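Local atomic coordinates of putative cytochrome P450 YjiB (Bacillus subtilis subsp. subtilis, PDB entry 4RM4), a protein that probably acts as a haem-dependent cytochrome P450 monooxygenase, using molecular oxygen to oxidise organic substrates. Residues K106-R111 and S145-V150; L139-I144 and Q157-S162; E190-F195 and E228-C233. One frame throughout, in Å; residues are numbered along the deposited sequence.

Contact 1 of 3, residues K106-R111 and S145-V150; sequences KQWEPR and SELLGV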
# COMPACT_ATOMS: atom_id res chain seq x y z
N LYS A 106 -10.88 13.65 -8.32
CA LYS A 106 -11.59 13.88 -9.58
C LYS A 106 -10.70 14.66 -10.53
O LYS A 106 -10.62 14.38 -11.73
CB LYS A 106 -12.88 14.67 -9.33
CG LYS A 106 -13.81 14.10 -8.29
CD LYS A 106 -14.76 13.04 -8.85
CE LYS A 106 -15.82 12.65 -7.83
NZ LYS A 106 -16.66 13.82 -7.40
N GLN A 107 -10.02 15.65 -9.96
CA GLN A 107 -9.17 16.56 -10.71
C GLN A 107 -8.03 15.83 -11.41
O GLN A 107 -7.58 16.23 -12.48
CB GLN A 107 -8.59 17.59 -9.74
CG GLN A 107 -8.19 18.91 -10.36
CD GLN A 107 -7.81 19.91 -9.31
OE1 GLN A 107 -7.38 19.54 -8.21
NE2 GLN A 107 -7.97 21.20 -9.61
N TRP A 108 -7.57 14.74 -10.80
CA TRP A 108 -6.39 14.04 -11.29
C TRP A 108 -6.69 12.77 -12.10
O TRP A 108 -5.79 12.20 -12.72
CB TRP A 108 -5.44 13.74 -10.12
CG TRP A 108 -4.63 14.96 -9.72
CD1 TRP A 108 -4.92 15.85 -8.72
CD2 TRP A 108 -3.44 15.45 -10.36
NE1 TRP A 108 -3.96 16.85 -8.68
CE2 TRP A 108 -3.05 16.63 -9.68
CE3 TRP A 108 -2.66 14.99 -11.43
CZ2 TRP A 108 -1.91 17.35 -10.04
CZ3 TRP A 108 -1.53 15.72 -11.79
CH2 TRP A 108 -1.17 16.88 -11.10
N GLU A 109 -7.95 12.34 -12.11
CA GLU A 109 -8.34 11.12 -12.81
C GLU A 109 -7.91 11.17 -14.29
O GLU A 109 -7.34 10.21 -14.81
CB GLU A 109 -9.84 10.87 -12.69
CG GLU A 109 -10.32 9.62 -13.40
CD GLU A 109 -11.81 9.42 -13.28
OE1 GLU A 109 -12.50 10.37 -12.85
OE2 GLU A 109 -12.29 8.32 -13.62
N PRO A 110 -8.21 12.29 -14.96
CA PRO A 110 -7.71 12.53 -16.32
C PRO A 110 -6.24 12.17 -16.48
O PRO A 110 -5.91 11.37 -17.36
CB PRO A 110 -7.87 14.05 -16.49
CG PRO A 110 -8.90 14.46 -15.46
CD PRO A 110 -9.21 13.30 -14.58
N ARG A 111 -5.37 12.73 -15.64
CA ARG A 111 -3.94 12.50 -15.80
C ARG A 111 -3.49 11.08 -15.47
O ARG A 111 -2.53 10.57 -16.05
CB ARG A 111 -3.12 13.50 -14.98
CG ARG A 111 -2.22 14.39 -15.84
CD ARG A 111 -1.14 13.56 -16.54
NE ARG A 111 -0.73 14.17 -17.81
CZ ARG A 111 0.37 13.84 -18.48
NH1 ARG A 111 1.19 12.91 -18.00
NH2 ARG A 111 0.64 14.45 -19.62
N SER A 145 4.64 11.30 -8.62
CA SER A 145 5.57 12.38 -8.95
C SER A 145 4.78 13.57 -9.50
O SER A 145 5.05 14.71 -9.14
CB SER A 145 6.63 11.92 -9.96
OG SER A 145 6.10 11.89 -11.27
N GLU A 146 3.80 13.30 -10.35
CA GLU A 146 2.97 14.37 -10.92
C GLU A 146 2.05 14.98 -9.88
O GLU A 146 1.80 16.19 -9.88
CB GLU A 146 2.18 13.87 -12.14
CG GLU A 146 3.05 13.42 -13.31
CD GLU A 146 2.30 13.39 -14.63
OE1 GLU A 146 1.15 13.87 -14.67
OE2 GLU A 146 2.86 12.89 -15.62
N LEU A 147 1.56 14.15 -8.98
CA LEU A 147 0.75 14.64 -7.88
C LEU A 147 1.57 15.41 -6.85
O LEU A 147 1.02 16.23 -6.11
CB LEU A 147 0.01 13.49 -7.20
CG LEU A 147 -1.41 13.23 -7.69
CD1 LEU A 147 -2.26 14.46 -7.40
CD2 LEU A 147 -1.41 12.88 -9.18
N LEU A 148 2.87 15.15 -6.79
CA LEU A 148 3.77 15.90 -5.90
C LEU A 148 4.44 17.08 -6.59
O LEU A 148 5.33 17.71 -6.02
CB LEU A 148 4.85 15.00 -5.31
CG LEU A 148 4.39 14.17 -4.12
CD1 LEU A 148 5.44 13.14 -3.76
CD2 LEU A 148 4.12 15.09 -2.94
N GLY A 149 4.04 17.34 -7.83
CA GLY A 149 4.54 18.50 -8.55
C GLY A 149 6.00 18.40 -8.94
O GLY A 149 6.67 19.42 -9.12
N VAL A 150 6.50 17.18 -9.09
CA VAL A 150 7.86 16.98 -9.55
C VAL A 150 7.97 17.50 -10.98
O VAL A 150 7.24 17.06 -11.86
CB VAL A 150 8.24 15.49 -9.53
CG1 VAL A 150 9.60 15.27 -10.15
CG2 VAL A 150 8.22 14.96 -8.10
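The indole of W108 meets the side chain of L147 across its face: L147 CD1 stands over the five-membered ring, 4° off the normal, in a CH-pi contact, while CD2 lies on the six-membered side near CE3. That spacing is modelled too tightly to trust. At the far end of the indole, W108 CH2 lies 3.3 Å from E146 O, approached obliquely. This joins helix 102-123, the D helix of the P450 fold, to the end of the E helix, 138-147. A broad ring suits W108, because its apolar face receives a branched leucine while NE1, at the ring's rim, hydrogen-bonds to the backbone O of Q208. One turn on, R111 and E146 form a salt bridge at the partly exposed margin, R111 NH1 lying 2.9 Å from E146 OE2. Their side chains cross at about a right angle, and guanidinium and carboxylate are turned 45° apart, so the bridge is not a flat, two-pronged pairing. R111 NE also pairs with E114. Beyond L147 the helix ends in a Schellman motif: G149, at C-prime with phi 69°, takes the left-handed conformation that glycine adopts without strain, and V150 N bonds to S145 O at 2.9 Å.

Contact 2 of 3, residues L139-I144 and Q157-S162; sequences LPVIVI and QFKAWS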
# COMPACT_ATOMS: atom_id res chain seq x y z
N LEU A 139 3.77 2.62 -12.80
CA LEU A 139 2.56 3.45 -12.76
C LEU A 139 2.42 4.33 -11.51
O LEU A 139 2.23 5.54 -11.64
CB LEU A 139 1.30 2.60 -13.01
CG LEU A 139 -0.07 3.25 -12.98
CD1 LEU A 139 -0.05 4.63 -13.59
CD2 LEU A 139 -1.07 2.36 -13.72
N PRO A 140 2.54 3.74 -10.30
CA PRO A 140 2.30 4.58 -9.11
C PRO A 140 3.36 5.65 -8.91
O PRO A 140 3.08 6.72 -8.35
CB PRO A 140 2.35 3.57 -7.95
CG PRO A 140 1.98 2.26 -8.59
CD PRO A 140 2.63 2.31 -9.95
N VAL A 141 4.58 5.35 -9.33
CA VAL A 141 5.68 6.31 -9.24
C VAL A 141 5.45 7.53 -10.12
O VAL A 141 5.63 8.67 -9.68
CB VAL A 141 7.02 5.66 -9.63
CG1 VAL A 141 8.14 6.71 -9.67
CG2 VAL A 141 7.36 4.53 -8.65
N ILE A 142 5.04 7.28 -11.37
CA ILE A 142 4.73 8.38 -12.27
C ILE A 142 3.58 9.20 -11.73
O ILE A 142 3.62 10.43 -11.74
CB ILE A 142 4.37 7.89 -13.68
CG1 ILE A 142 5.53 7.09 -14.28
CG2 ILE A 142 4.05 9.09 -14.58
CD1 ILE A 142 5.17 6.44 -15.60
N VAL A 143 2.54 8.52 -11.26
CA VAL A 143 1.39 9.22 -10.72
C VAL A 143 1.75 10.12 -9.54
O VAL A 143 1.35 11.28 -9.51
CB VAL A 143 0.27 8.24 -10.30
CG1 VAL A 143 -0.83 8.97 -9.54
CG2 VAL A 143 -0.31 7.55 -11.54
N ILE A 144 2.50 9.59 -8.58
CA ILE A 144 2.78 10.36 -7.37
C ILE A 144 3.75 11.51 -7.66
O ILE A 144 3.70 12.58 -7.03
CB ILE A 144 3.33 9.47 -6.23
CG1 ILE A 144 3.15 10.16 -4.88
CG2 ILE A 144 4.78 9.07 -6.48
CD1 ILE A 144 1.68 10.38 -4.50
N GLN A 157 15.62 11.32 -11.80
CA GLN A 157 16.26 11.45 -10.51
C GLN A 157 15.27 11.02 -9.44
O GLN A 157 15.62 10.39 -8.45
CB GLN A 157 16.66 12.91 -10.32
CG GLN A 157 17.64 13.17 -9.20
CD GLN A 157 18.04 14.63 -9.15
OE1 GLN A 157 17.46 15.47 -9.85
NE2 GLN A 157 19.02 14.94 -8.32
N PHE A 158 14.02 11.38 -9.67
CA PHE A 158 12.96 11.05 -8.73
C PHE A 158 12.68 9.55 -8.71
O PHE A 158 12.58 8.94 -7.65
CB PHE A 158 11.69 11.81 -9.10
CG PHE A 158 10.66 11.82 -8.02
CD1 PHE A 158 10.80 12.63 -6.92
CD2 PHE A 158 9.56 11.00 -8.11
CE1 PHE A 158 9.85 12.64 -5.92
CE2 PHE A 158 8.60 11.01 -7.11
CZ PHE A 158 8.75 11.84 -6.02
N LYS A 159 12.55 8.96 -9.89
CA LYS A 159 12.38 7.52 -10.02
C LYS A 159 13.52 6.78 -9.33
O LYS A 159 13.30 5.80 -8.63
CB LYS A 159 12.30 7.14 -11.49
CG LYS A 159 12.17 5.65 -11.75
CD LYS A 159 10.84 5.12 -11.21
CE LYS A 159 10.50 3.76 -11.81
NZ LYS A 159 9.17 3.26 -11.38
N ALA A 160 14.75 7.25 -9.52
CA ALA A 160 15.92 6.63 -8.91
C ALA A 160 15.83 6.58 -7.39
O ALA A 160 16.18 5.57 -6.78
CB ALA A 160 17.19 7.35 -9.35
N TRP A 161 15.38 7.68 -6.80
CA TRP A 161 15.11 7.74 -5.36
C TRP A 161 14.02 6.74 -4.95
O TRP A 161 14.15 6.06 -3.92
CB TRP A 161 14.66 9.15 -4.98
CG TRP A 161 15.77 10.15 -4.93
CD1 TRP A 161 17.06 9.94 -4.54
CD2 TRP A 161 15.69 11.53 -5.31
NE1 TRP A 161 17.79 11.10 -4.64
CE2 TRP A 161 16.97 12.09 -5.12
CE3 TRP A 161 14.66 12.35 -5.80
CZ2 TRP A 161 17.25 13.43 -5.39
CZ3 TRP A 161 14.94 13.67 -6.07
CH2 TRP A 161 16.22 14.20 -5.87
N SER A 162 12.95 6.65 -5.74
CA SER A 162 11.87 5.72 -5.41
C SER A 162 12.34 4.27 -5.46
O SER A 162 11.85 3.43 -4.69
CB SER A 162 10.65 5.92 -6.32
OG SER A 162 9.88 7.01 -5.86
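This is a buried helix-helix contact beside the haem, made by the consecutive E and F helices of the P450 fold, 138-147 and 155-165. Their short segments approach to 10.5 Å between axes, with N-to-C directions 127° apart, and side chains alone bridge the gap, without a hydrogen bond. At the centre V141 and K159 cross at about a right angle. The lysine uses its aliphatic part: K159 CD lies 3.5 Å from V141 CG1, a tight carbon pair, and K159 NZ passes 3.5 Å from V141 CG2. Its CG starts anti to the backbone N (chi1 178°), and the bend at chi2, 65°, then turns the otherwise extended chain across the valine. A long, flexible residue suits this partly exposed position, since its methylenes can cover a hydrophobic neighbour while its charged end makes a cation-pi contact with Y137. Valine suits the middle: its compact, branched side chain presents two methyls to a single partner, CG1 against CD and CG2 against NZ. S162 lies beyond, OG 4.2 Å from V141 CG1, a small side chain that fits between V141 and N241 of the long helix 226-257, touching both. I144 belongs to the haem pocket, its side chain about 4 Å from the cofactor at the nearest atoms, and so links this interface to the cofactor. Its branch methyl, rather than the end of its chain, meets the phenylalanine: I144 CG2 sits at the edge of the F158 ring, near its plane, 4.3 Å from CE2.

Contact 3 of 3, residues E190-F195 and E228-C233; sequences ELAAFF and ELIPFC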
# COMPACT_ATOMS: atom_id res chain seq x y z
N GLU A 190 18.52 13.36 0.45
CA GLU A 190 18.44 13.90 -0.90
C GLU A 190 16.98 14.20 -1.27
O GLU A 190 16.71 15.18 -1.96
CB GLU A 190 19.07 12.95 -1.92
CG GLU A 190 20.60 12.92 -1.87
CD GLU A 190 21.21 11.90 -2.82
OE1 GLU A 190 20.46 11.20 -3.53
OE2 GLU A 190 22.46 11.81 -2.86
N LEU A 191 16.06 13.35 -0.81
CA LEU A 191 14.64 13.61 -1.04
C LEU A 191 14.19 14.87 -0.32
O LEU A 191 13.48 15.68 -0.89
CB LEU A 191 13.76 12.43 -0.59
CG LEU A 191 13.52 11.32 -1.62
CD1 LEU A 191 12.79 11.85 -2.84
CD2 LEU A 191 14.83 10.70 -2.00
N ALA A 192 14.60 15.01 0.93
CA ALA A 192 14.29 16.18 1.74
C ALA A 192 14.68 17.49 1.05
O ALA A 192 13.85 18.39 0.92
CB ALA A 192 14.97 16.08 3.10
N ALA A 193 15.93 17.59 0.60
CA ALA A 193 16.40 18.78 -0.10
C ALA A 193 15.65 19.03 -1.40
O ALA A 193 15.35 20.16 -1.76
CB ALA A 193 17.91 18.68 -0.37
N PHE A 194 15.32 17.95 -2.10
CA PHE A 194 14.58 18.05 -3.35
C PHE A 194 13.18 18.59 -3.06
O PHE A 194 12.73 19.54 -3.72
CB PHE A 194 14.52 16.68 -4.04
CG PHE A 194 13.77 16.68 -5.35
CD1 PHE A 194 12.43 16.33 -5.41
CD2 PHE A 194 14.42 17.00 -6.53
CE1 PHE A 194 11.75 16.32 -6.61
CE2 PHE A 194 13.75 16.99 -7.74
CZ PHE A 194 12.41 16.65 -7.78
N PHE A 195 12.50 17.99 -2.08
CA PHE A 195 11.16 18.45 -1.72
C PHE A 195 11.21 19.90 -1.21
O PHE A 195 10.29 20.67 -1.44
CB PHE A 195 10.51 17.55 -0.66
CG PHE A 195 10.00 16.24 -1.20
CD1 PHE A 195 9.21 16.20 -2.34
CD2 PHE A 195 10.32 15.05 -0.56
CE1 PHE A 195 8.74 14.99 -2.83
CE2 PHE A 195 9.87 13.84 -1.06
CZ PHE A 195 9.08 13.81 -2.18
N GLU A 228 7.58 19.34 8.84
CA GLU A 228 6.49 18.37 8.85
C GLU A 228 6.10 17.99 7.42
O GLU A 228 5.77 16.83 7.14
CB GLU A 228 5.28 18.93 9.61
CG GLU A 228 5.55 19.19 11.09
CD GLU A 228 4.56 20.17 11.69
OE1 GLU A 228 4.41 21.29 11.14
OE2 GLU A 228 3.93 19.84 12.71
N LEU A 229 6.17 18.95 6.51
CA LEU A 229 5.74 18.70 5.14
C LEU A 229 6.69 17.77 4.41
O LEU A 229 6.25 16.87 3.70
CB LEU A 229 5.54 20.00 4.35
CG LEU A 229 4.96 19.87 2.93
CD1 LEU A 229 3.63 19.08 2.91
CD2 LEU A 229 4.77 21.24 2.28
N ILE A 230 8.00 17.98 4.58
CA ILE A 230 8.97 17.15 3.90
C ILE A 230 8.89 15.67 4.27
O ILE A 230 8.81 14.82 3.38
CB ILE A 230 10.41 17.69 4.06
CG1 ILE A 230 10.54 18.99 3.26
CG2 ILE A 230 11.40 16.66 3.55
CD1 ILE A 230 11.81 19.77 3.56
N PRO A 231 8.90 15.35 5.58
CA PRO A 231 8.72 13.94 5.97
C PRO A 231 7.39 13.36 5.46
O PRO A 231 7.32 12.17 5.15
CB PRO A 231 8.71 13.99 7.50
CG PRO A 231 9.47 15.22 7.85
CD PRO A 231 9.20 16.21 6.75
N PHE A 232 6.34 14.19 5.41
CA PHE A 232 5.06 13.74 4.87
C PHE A 232 5.14 13.36 3.36
O PHE A 232 4.61 12.34 2.94
CB PHE A 232 3.96 14.80 5.10
CG PHE A 232 2.65 14.44 4.45
CD1 PHE A 232 1.85 13.44 4.99
CD2 PHE A 232 2.25 15.06 3.28
CE1 PHE A 232 0.66 13.09 4.37
CE2 PHE A 232 1.04 14.70 2.66
CZ PHE A 232 0.25 13.72 3.21
N CYS A 233 5.82 14.18 2.56
CA CYS A 233 5.98 13.85 1.14
C CYS A 233 6.74 12.54 0.92
O CYS A 233 6.34 11.70 0.11
CB CYS A 233 6.65 15.00 0.38
SG CYS A 233 5.61 16.49 0.31
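F195 turns the face of its ring toward C233, while A192, one turn earlier, lies against I230; together these pairs join the G helix of the P450 fold, 177-204, to the long helix 226-257. The short segments run 119° apart in direction, and their axes approach to 9.4 Å. C233 CB stands above the middle of the F195 ring, 3.6 Å from the centroid and 5° off the normal, in a CH-pi contact. C233 SG lies over the same ring at 4.6 Å from the centroid, a sulfur-aromatic contact. Cysteine suits this place, being short enough to keep CB over the ring centre while bringing a polarisable sulfur to the same face. On the F195 side, chi1 of -75°, with CG anti to the carbonyl carbon, carries the ring toward helix 226-257. Where the backbones come closest, A192 and I230 have CA atoms 5.8 Å apart, and alanine's lone methyl leaves room for the beta-branched isoleucine. I230 also reaches A196 and I199 farther along the G helix, and its CG1 sits 4.2 Å from F195 CB. Its other branch, anti to the backbone N, is pressed against the alanine: I230 CG2 is 3.4 Å from A192 CA and 3.6 Å from A192 CB.

How the contacts relate
From the N terminus, the D helix segment 106-111 opens contact 1, and the chain passes through 139-144, the start of contact 2, before contact 1 closes at 145-150. Contact 2 closes only at 157-162, so the two loops cross and share the E helix. Contact 3 follows in series, opening on the G helix at 190-195 and closing 33 residues later on helix 226-257. S145 and V150 of contact 1 pack on F158 of contact 2; L148 reaches F195 and C233 of contact 3; and W161 NE1 probably hydrogen-bonds to E190 OE1. Helices D, E, F, G and 226-257 are thus tied together, the E-F contact reaching the haem through I144.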